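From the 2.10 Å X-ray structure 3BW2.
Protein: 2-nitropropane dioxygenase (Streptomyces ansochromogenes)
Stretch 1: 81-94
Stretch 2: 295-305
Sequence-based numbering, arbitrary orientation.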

ATOM      1  N   ALA A  81      21.653   9.523  20.084  1.00 34.08           N
ATOM      2  CA  ALA A  81      20.229   9.211  20.024  1.00 33.35           C
ATOM      3  C   ALA A  81      19.893   7.955  20.829  1.00 32.61           C
ATOM      4  O   ALA A  81      18.867   7.896  21.505  1.00 32.44           O
ATOM      5  CB  ALA A  81      19.796   9.029  18.572  1.00 33.89           C
ATOM      6  N   VAL A  82      20.763   6.953  20.747  1.00 31.19           N
ATOM      7  CA  VAL A  82      20.565   5.699  21.465  1.00 30.69           C
ATOM      8  C   VAL A  82      20.546   5.936  22.971  1.00 30.81           C
ATOM      9  O   VAL A  82      19.737   5.352  23.700  1.00 29.64           O
ATOM     10  CB  VAL A  82      21.685   4.690  21.130  1.00 30.45           C
ATOM     11  CG1 VAL A  82      21.538   3.440  21.981  1.00 29.21           C
ATOM     12  CG2 VAL A  82      21.630   4.334  19.651  1.00 30.66           C
ATOM     13  N   GLU A  83      21.446   6.798  23.431  1.00 30.91           N
ATOM     14  CA  GLU A  83      21.546   7.130  24.846  1.00 31.27           C
ATOM     15  C   GLU A  83      20.247   7.773  25.329  1.00 29.14           C
ATOM     16  O   GLU A  83      19.743   7.451  26.403  1.00 27.69           O
ATOM     17  CB  GLU A  83      22.713   8.095  25.064  1.00 35.08           C
ATOM     18  CG  GLU A  83      23.045   8.364  26.516  1.00 39.50           C
ATOM     19  CD  GLU A  83      24.127   9.416  26.674  1.00 42.17           C
ATOM     20  OE1 GLU A  83      25.203   9.266  26.054  1.00 43.05           O
ATOM     21  OE2 GLU A  83      23.903  10.393  27.420  1.00 44.92           O
ATOM     22  N   VAL A  84      19.715   8.689  24.525  1.00 27.60           N
ATOM     23  CA  VAL A  84      18.476   9.380  24.857  1.00 27.11           C
ATOM     24  C   VAL A  84      17.283   8.429  24.898  1.00 26.57           C
ATOM     25  O   VAL A  84      16.433   8.526  25.783  1.00 26.80           O
ATOM     26  CB  VAL A  84      18.180  10.507  23.843  1.00 25.92           C
ATOM     27  CG1 VAL A  84      16.784  11.075  24.075  1.00 27.66           C
ATOM     28  CG2 VAL A  84      19.211  11.605  23.986  1.00 27.89           C
ATOM     29  N   TYR A  85      17.219   7.511  23.938  1.00 25.77           N
ATOM     30  CA  TYR A  85      16.119   6.557  23.886  1.00 24.41           C
ATOM     31  C   TYR A  85      16.196   5.621  25.084  1.00 24.69           C
ATOM     32  O   TYR A  85      15.178   5.313  25.708  1.00 24.16           O
ATOM     33  CB  TYR A  85      16.173   5.753  22.584  1.00 23.14           C
ATOM     34  CG  TYR A  85      14.897   5.006  22.274  1.00 22.39           C
ATOM     35  CD1 TYR A  85      13.668   5.669  22.261  1.00 23.07           C
ATOM     36  CD2 TYR A  85      14.916   3.645  21.969  1.00 22.12           C
ATOM     37  CE1 TYR A  85      12.489   4.998  21.948  1.00 22.77           C
ATOM     38  CE2 TYR A  85      13.742   2.961  21.652  1.00 23.48           C
ATOM     39  CZ  TYR A  85      12.533   3.645  21.643  1.00 22.59           C
ATOM     40  OH  TYR A  85      11.372   2.985  21.315  1.00 20.95           O
ATOM     41  N   ALA A  86      17.406   5.175  25.406  1.00 23.84           N
ATOM     42  CA  ALA A  86      17.614   4.286  26.543  1.00 26.16           C
ATOM     43  C   ALA A  86      17.062   4.959  27.794  1.00 27.16           C
ATOM     44  O   ALA A  86      16.362   4.341  28.600  1.00 27.95           O
ATOM     45  CB  ALA A  86      19.096   4.000  26.717  1.00 25.06           C
ATOM     46  N   HIS A  87      17.388   6.238  27.946  1.00 27.73           N
ATOM     47  CA  HIS A  87      16.927   7.019  29.084  1.00 29.37           C
ATOM     48  C   HIS A  87      15.401   7.007  29.146  1.00 29.17           C
ATOM     49  O   HIS A  87      14.810   6.775  30.202  1.00 28.74           O
ATOM     50  CB  HIS A  87      17.431   8.459  28.953  1.00 30.23           C
ATOM     51  CG  HIS A  87      16.921   9.381  30.016  1.00 33.46           C
ATOM     52  ND1 HIS A  87      17.217   9.213  31.353  1.00 34.20           N
ATOM     53  CD2 HIS A  87      16.146  10.488  29.939  1.00 34.29           C
ATOM     54  CE1 HIS A  87      16.646  10.178  32.052  1.00 34.91           C
ATOM     55  NE2 HIS A  87      15.989  10.965  31.219  1.00 36.55           N
ATOM     56  N   GLN A  88      14.769   7.246  28.001  1.00 28.79           N
ATOM     57  CA  GLN A  88      13.314   7.276  27.917  1.00 29.50           C
ATOM     58  C   GLN A  88      12.679   5.922  28.215  1.00 28.30           C
ATOM     59  O   GLN A  88      11.477   5.839  28.462  1.00 28.70           O
ATOM     60  CB  GLN A  88      12.887   7.757  26.529  1.00 30.17           C
ATOM     61  CG  GLN A  88      13.483   9.107  26.151  1.00 33.56           C
ATOM     62  CD  GLN A  88      13.175   9.504  24.723  1.00 35.90           C
ATOM     63  OE1 GLN A  88      13.331   8.705  23.798  1.00 37.38           O
ATOM     64  NE2 GLN A  88      12.749  10.749  24.532  1.00 34.63           N
ATOM     65  N   LEU A  89      13.483   4.864  28.192  1.00 27.22           N
ATOM     66  CA  LEU A  89      12.981   3.519  28.470  1.00 25.62           C
ATOM     67  C   LEU A  89      13.212   3.100  29.922  1.00 25.08           C
ATOM     68  O   LEU A  89      12.882   1.976  30.304  1.00 24.37           O
ATOM     69  CB  LEU A  89      13.646   2.497  27.541  1.00 25.08           C
ATOM     70  CG  LEU A  89      13.323   2.592  26.048  1.00 26.31           C
ATOM     71  CD1 LEU A  89      14.134   1.557  25.282  1.00 25.72           C
ATOM     72  CD2 LEU A  89      11.830   2.373  25.829  1.00 24.20           C
ATOM     73  N   ALA A  90      13.777   3.997  30.728  1.00 23.55           N
ATOM     74  CA  ALA A  90      14.049   3.688  32.129  1.00 25.02           C
ATOM     75  C   ALA A  90      12.791   3.207  32.846  1.00 24.97           C
ATOM     76  O   ALA A  90      12.851   2.287  33.661  1.00 25.68           O
ATOM     77  CB  ALA A  90      14.616   4.911  32.838  1.00 25.57           C
ATOM     78  N   GLY A  91      11.657   3.830  32.538  1.00 24.73           N
ATOM     79  CA  GLY A  91      10.406   3.438  33.162  1.00 25.80           C
ATOM     80  C   GLY A  91      10.020   2.013  32.810  1.00 25.19           C
ATOM     81  O   GLY A  91       9.547   1.260  33.660  1.00 25.35           O
ATOM     82  N   GLU A  92      10.220   1.643  31.549  1.00 24.80           N
ATOM     83  CA  GLU A  92       9.901   0.294  31.084  1.00 24.61           C
ATOM     84  C   GLU A  92      10.771  -0.720  31.830  1.00 24.03           C
ATOM     85  O   GLU A  92      10.293  -1.767  32.272  1.00 22.20           O
ATOM     86  CB  GLU A  92      10.164   0.175  29.576  1.00 23.51           C
ATOM     87  CG  GLU A  92       9.379   1.152  28.692  1.00 21.70           C
ATOM     88  CD  GLU A  92       7.883   0.876  28.671  1.00 23.44           C
ATOM     89  OE1 GLU A  92       7.464  -0.216  29.116  1.00 21.19           O
ATOM     90  OE2 GLU A  92       7.123   1.746  28.195  1.00 22.80           O
ATOM     91  N   ALA A  93      12.054  -0.398  31.965  1.00 23.76           N
ATOM     92  CA  ALA A  93      12.992  -1.276  32.654  1.00 25.51           C
ATOM     93  C   ALA A  93      12.548  -1.518  34.099  1.00 26.53           C
ATOM     94  O   ALA A  93      12.530  -2.657  34.575  1.00 26.57           O
ATOM     95  CB  ALA A  93      14.390  -0.665  32.625  1.00 24.64           C
ATOM     96  N   ALA A  94      12.193  -0.442  34.793  1.00 26.48           N
ATOM     97  CA  ALA A  94      11.747  -0.545  36.179  1.00 27.96           C
ATOM     98  C   ALA A  94      10.451  -1.352  36.278  1.00 28.84           C
ATOM     99  O   ALA A  94      10.327  -2.244  37.120  1.00 29.74           O
ATOM    100  CB  ALA A  94      11.540   0.846  36.762  1.00 27.21           C
TER
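Stretch 2 295-305: PDVHHLTSPLR

Stretch 2 enters from P295, a proline preceded by a cis peptide bond, which occupies the N-cap position; from D296 to R305 the chain is helical. It lies alongside the first helix of stretch 1 and runs in nearly the same direction: the N-to-C axes make an angle of 18°, with a signed crossing angle of -18°, and approach to 10.9 Å. So small an angle keeps the helices side by side from V82 to A86, and the contact is carried on by L89 and by the helical segment that follows. The register advances in the same sense along both stretches, with V82 nearest V297, A86 nearest L300, L89 nearest T301 and A93 nearest L304, at CA to CA separations of 7.0, 7.2, 8.4 and 6.5 Å respectively. No hydrogen bond crosses between the stretches; 437 Å² of surface is buried, counting both sides, by packing that is largely apolar.

The contact begins at V82, whose side chain points toward stretch 2. Its CG2 lies 4.2 Å from CB of D296, so the valine meets the aliphatic root of the aspartate at the start of the second helix. One turn on, Y85 also points toward stretch 2, and its long flat ring reaches V297: CE2 of Y85 is 3.6 Å from CG1 of V297. The same ring meets L300, with CD2 of Y85 4.1 Å from CD2 of L300. An aromatic side chain suits this place because its carbon atoms can pack against two successive turns while its hydroxyl is hydrogen-bonded elsewhere in the structure.

A86 offers only a methyl group, directed sideways, and the leucine opposite comes right up to the backbone. CD2 of L300 stands 3.8 Å from CA of A86 and 3.9 Å from its CB. L300, with chi1 t and chi2 p, thus places one methyl among Y85, A86 and L89.

L89 lies outside the helices, and a second helical segment begins at A90. The break does not interrupt the contact, since L89 points toward stretch 2 and its CD1 bridges three residues there, lying 3.9 Å from CD2 of L300, 3.9 Å from CG2 of T301 and 4.3 Å from CD1 of L304. T301 suits its position by having two kinds of branch: the methyl faces L89, while OG1 accepts weak hydrogen bonds from R305 within its own helix. Just beyond, the second helix is kinked: the nitrogen of P303 has no hydrogen to give, and L304 N, without the regular bond to L300 O, makes only a weak hydrogen bond to T301 O, at 2.8 Å.

A90 points away and G91 makes no contact, so the next meeting is at E92. Its CB is 3.8 Å from CD1 of L304, whereas both carboxylate oxygens are hydrogen-bonded elsewhere in the structure, leaving the aliphatic base for packing. At A93 the small side chain leaves the backbone accessible: CD2 of L304 comes within 3.6 Å of N of A93, and 4.4 Å of its CB. L304 thereby closes the contact much as L300 fills its middle, a leucine settled beside an alanine.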

ATOM      1  N   PRO A 295      21.093  -2.720  14.881  1.00 24.36           N
ATOM      2  CA  PRO A 295      20.188  -3.411  15.802  1.00 23.53           C
ATOM      3  C   PRO A 295      20.339  -2.898  17.230  1.00 23.01           C
ATOM      4  O   PRO A 295      19.873  -3.531  18.177  1.00 21.81           O
ATOM      5  CB  PRO A 295      20.626  -4.861  15.669  1.00 23.83           C
ATOM      6  CG  PRO A 295      22.118  -4.713  15.577  1.00 25.78           C
ATOM      7  CD  PRO A 295      22.290  -3.542  14.618  1.00 24.30           C
ATOM      8  N   ASP A 296      20.992  -1.749  17.375  1.00 23.01           N
ATOM      9  CA  ASP A 296      21.219  -1.147  18.689  1.00 23.28           C
ATOM     10  C   ASP A 296      19.952  -1.121  19.541  1.00 23.01           C
ATOM     11  O   ASP A 296      19.944  -1.605  20.675  1.00 21.14           O
ATOM     12  CB  ASP A 296      21.748   0.279  18.528  1.00 26.39           C
ATOM     13  CG  ASP A 296      23.068   0.334  17.773  1.00 27.73           C
ATOM     14  OD1 ASP A 296      23.110  -0.108  16.605  1.00 30.72           O
ATOM     15  OD2 ASP A 296      24.061   0.823  18.350  1.00 28.91           O
ATOM     16  N   VAL A 297      18.883  -0.545  18.997  1.00 20.91           N
ATOM     17  CA  VAL A 297      17.622  -0.460  19.726  1.00 20.00           C
ATOM     18  C   VAL A 297      17.059  -1.850  19.999  1.00 19.31           C
ATOM     19  O   VAL A 297      16.513  -2.107  21.074  1.00 19.24           O
ATOM     20  CB  VAL A 297      16.593   0.393  18.947  1.00 20.67           C
ATOM     21  CG1 VAL A 297      15.255   0.388  19.665  1.00 17.03           C
ATOM     22  CG2 VAL A 297      17.114   1.823  18.816  1.00 18.36           C
ATOM     23  N   HIS A 298      17.206  -2.750  19.033  1.00 20.52           N
ATOM     24  CA  HIS A 298      16.726  -4.115  19.204  1.00 22.33           C
ATOM     25  C   HIS A 298      17.365  -4.767  20.432  1.00 22.47           C
ATOM     26  O   HIS A 298      16.678  -5.412  21.227  1.00 20.95           O
ATOM     27  CB  HIS A 298      17.031  -4.953  17.959  1.00 22.50           C
ATOM     28  CG  HIS A 298      16.812  -6.419  18.159  1.00 24.91           C
ATOM     29  ND1 HIS A 298      17.806  -7.267  18.598  1.00 26.71           N
ATOM     30  CD2 HIS A 298      15.699  -7.179  18.032  1.00 23.83           C
ATOM     31  CE1 HIS A 298      17.315  -8.485  18.734  1.00 25.47           C
ATOM     32  NE2 HIS A 298      16.038  -8.458  18.397  1.00 28.44           N
ATOM     33  N   HIS A 299      18.678  -4.602  20.586  1.00 23.57           N
ATOM     34  CA  HIS A 299      19.382  -5.171  21.735  1.00 23.82           C
ATOM     35  C   HIS A 299      18.883  -4.507  23.011  1.00 23.61           C
ATOM     36  O   HIS A 299      18.677  -5.154  24.040  1.00 22.88           O
ATOM     37  CB  HIS A 299      20.891  -4.926  21.636  1.00 24.93           C
ATOM     38  CG  HIS A 299      21.543  -5.586  20.462  1.00 28.18           C
ATOM     39  ND1 HIS A 299      21.362  -6.918  20.160  1.00 29.66           N
ATOM     40  CD2 HIS A 299      22.407  -5.103  19.539  1.00 27.85           C
ATOM     41  CE1 HIS A 299      22.087  -7.227  19.100  1.00 30.01           C
ATOM     42  NE2 HIS A 299      22.731  -6.145  18.704  1.00 29.33           N
ATOM     43  N   LEU A 300      18.697  -3.197  22.925  1.00 23.85           N
ATOM     44  CA  LEU A 300      18.244  -2.397  24.048  1.00 24.84           C
ATOM     45  C   LEU A 300      16.906  -2.864  24.632  1.00 24.73           C
ATOM     46  O   LEU A 300      16.764  -2.990  25.851  1.00 25.51           O
ATOM     47  CB  LEU A 300      18.131  -0.940  23.600  1.00 27.10           C
ATOM     48  CG  LEU A 300      18.078   0.166  24.653  1.00 29.68           C
ATOM     49  CD1 LEU A 300      19.405   0.224  25.404  1.00 28.93           C
ATOM     50  CD2 LEU A 300      17.798   1.499  23.965  1.00 29.63           C
ATOM     51  N   THR A 301      15.937  -3.137  23.762  1.00 22.82           N
ATOM     52  CA  THR A 301      14.597  -3.541  24.200  1.00 21.36           C
ATOM     53  C   THR A 301      14.344  -5.036  24.352  1.00 21.23           C
ATOM     54  O   THR A 301      13.342  -5.435  24.951  1.00 18.92           O
ATOM     55  CB  THR A 301      13.520  -3.015  23.235  1.00 20.39           C
ATOM     56  OG1 THR A 301      13.620  -3.714  21.988  1.00 18.66           O
ATOM     57  CG2 THR A 301      13.699  -1.522  22.991  1.00 20.00           C
ATOM     58  N   SER A 302      15.234  -5.860  23.809  1.00 21.81           N
ATOM     59  CA  SER A 302      15.055  -7.306  23.874  1.00 22.24           C
ATOM     60  C   SER A 302      14.634  -7.809  25.255  1.00 22.96           C
ATOM     61  O   SER A 302      13.696  -8.597  25.367  1.00 21.57           O
ATOM     62  CB  SER A 302      16.328  -8.021  23.426  1.00 23.30           C
ATOM     63  OG  SER A 302      16.104  -9.418  23.402  1.00 29.33           O
ATOM     64  N   PRO A 303      15.329  -7.369  26.323  1.00 23.73           N
ATOM     65  CA  PRO A 303      14.984  -7.802  27.681  1.00 23.78           C
ATOM     66  C   PRO A 303      13.573  -7.359  28.070  1.00 23.36           C
ATOM     67  O   PRO A 303      12.856  -8.078  28.760  1.00 23.35           O
ATOM     68  CB  PRO A 303      16.050  -7.128  28.541  1.00 24.39           C
ATOM     69  CG  PRO A 303      17.220  -7.027  27.614  1.00 25.49           C
ATOM     70  CD  PRO A 303      16.567  -6.571  26.336  1.00 24.78           C
ATOM     71  N   LEU A 304      13.181  -6.169  27.627  1.00 23.18           N
ATOM     72  CA  LEU A 304      11.851  -5.647  27.936  1.00 22.87           C
ATOM     73  C   LEU A 304      10.791  -6.528  27.287  1.00 23.44           C
ATOM     74  O   LEU A 304       9.805  -6.912  27.924  1.00 22.58           O
ATOM     75  CB  LEU A 304      11.714  -4.206  27.428  1.00 21.63           C
ATOM     76  CG  LEU A 304      12.669  -3.179  28.047  1.00 21.97           C
ATOM     77  CD1 LEU A 304      12.482  -1.816  27.375  1.00 22.65           C
ATOM     78  CD2 LEU A 304      12.412  -3.078  29.544  1.00 20.93           C
ATOM     79  N   ARG A 305      11.004  -6.859  26.019  1.00 21.92           N
ATOM     80  CA  ARG A 305      10.063  -7.697  25.292  1.00 22.88           C
ATOM     81  C   ARG A 305       9.976  -9.102  25.875  1.00 22.34           C
ATOM     82  O   ARG A 305       8.897  -9.688  25.910  1.00 21.17           O
ATOM     83  CB  ARG A 305      10.447  -7.754  23.814  1.00 23.38           C
ATOM     84  CG  ARG A 305      10.098  -6.480  23.053  1.00 24.21           C
ATOM     85  CD  ARG A 305      10.530  -6.574  21.606  1.00 27.79           C
ATOM     86  NE  ARG A 305      11.956  -6.324  21.457  1.00 28.88           N
ATOM     87  CZ  ARG A 305      12.655  -6.635  20.374  1.00 30.21           C
ATOM     88  NH1 ARG A 305      12.058  -7.220  19.343  1.00 28.89           N
ATOM     89  NH2 ARG A 305      13.949  -6.347  20.318  1.00 27.87           N
TER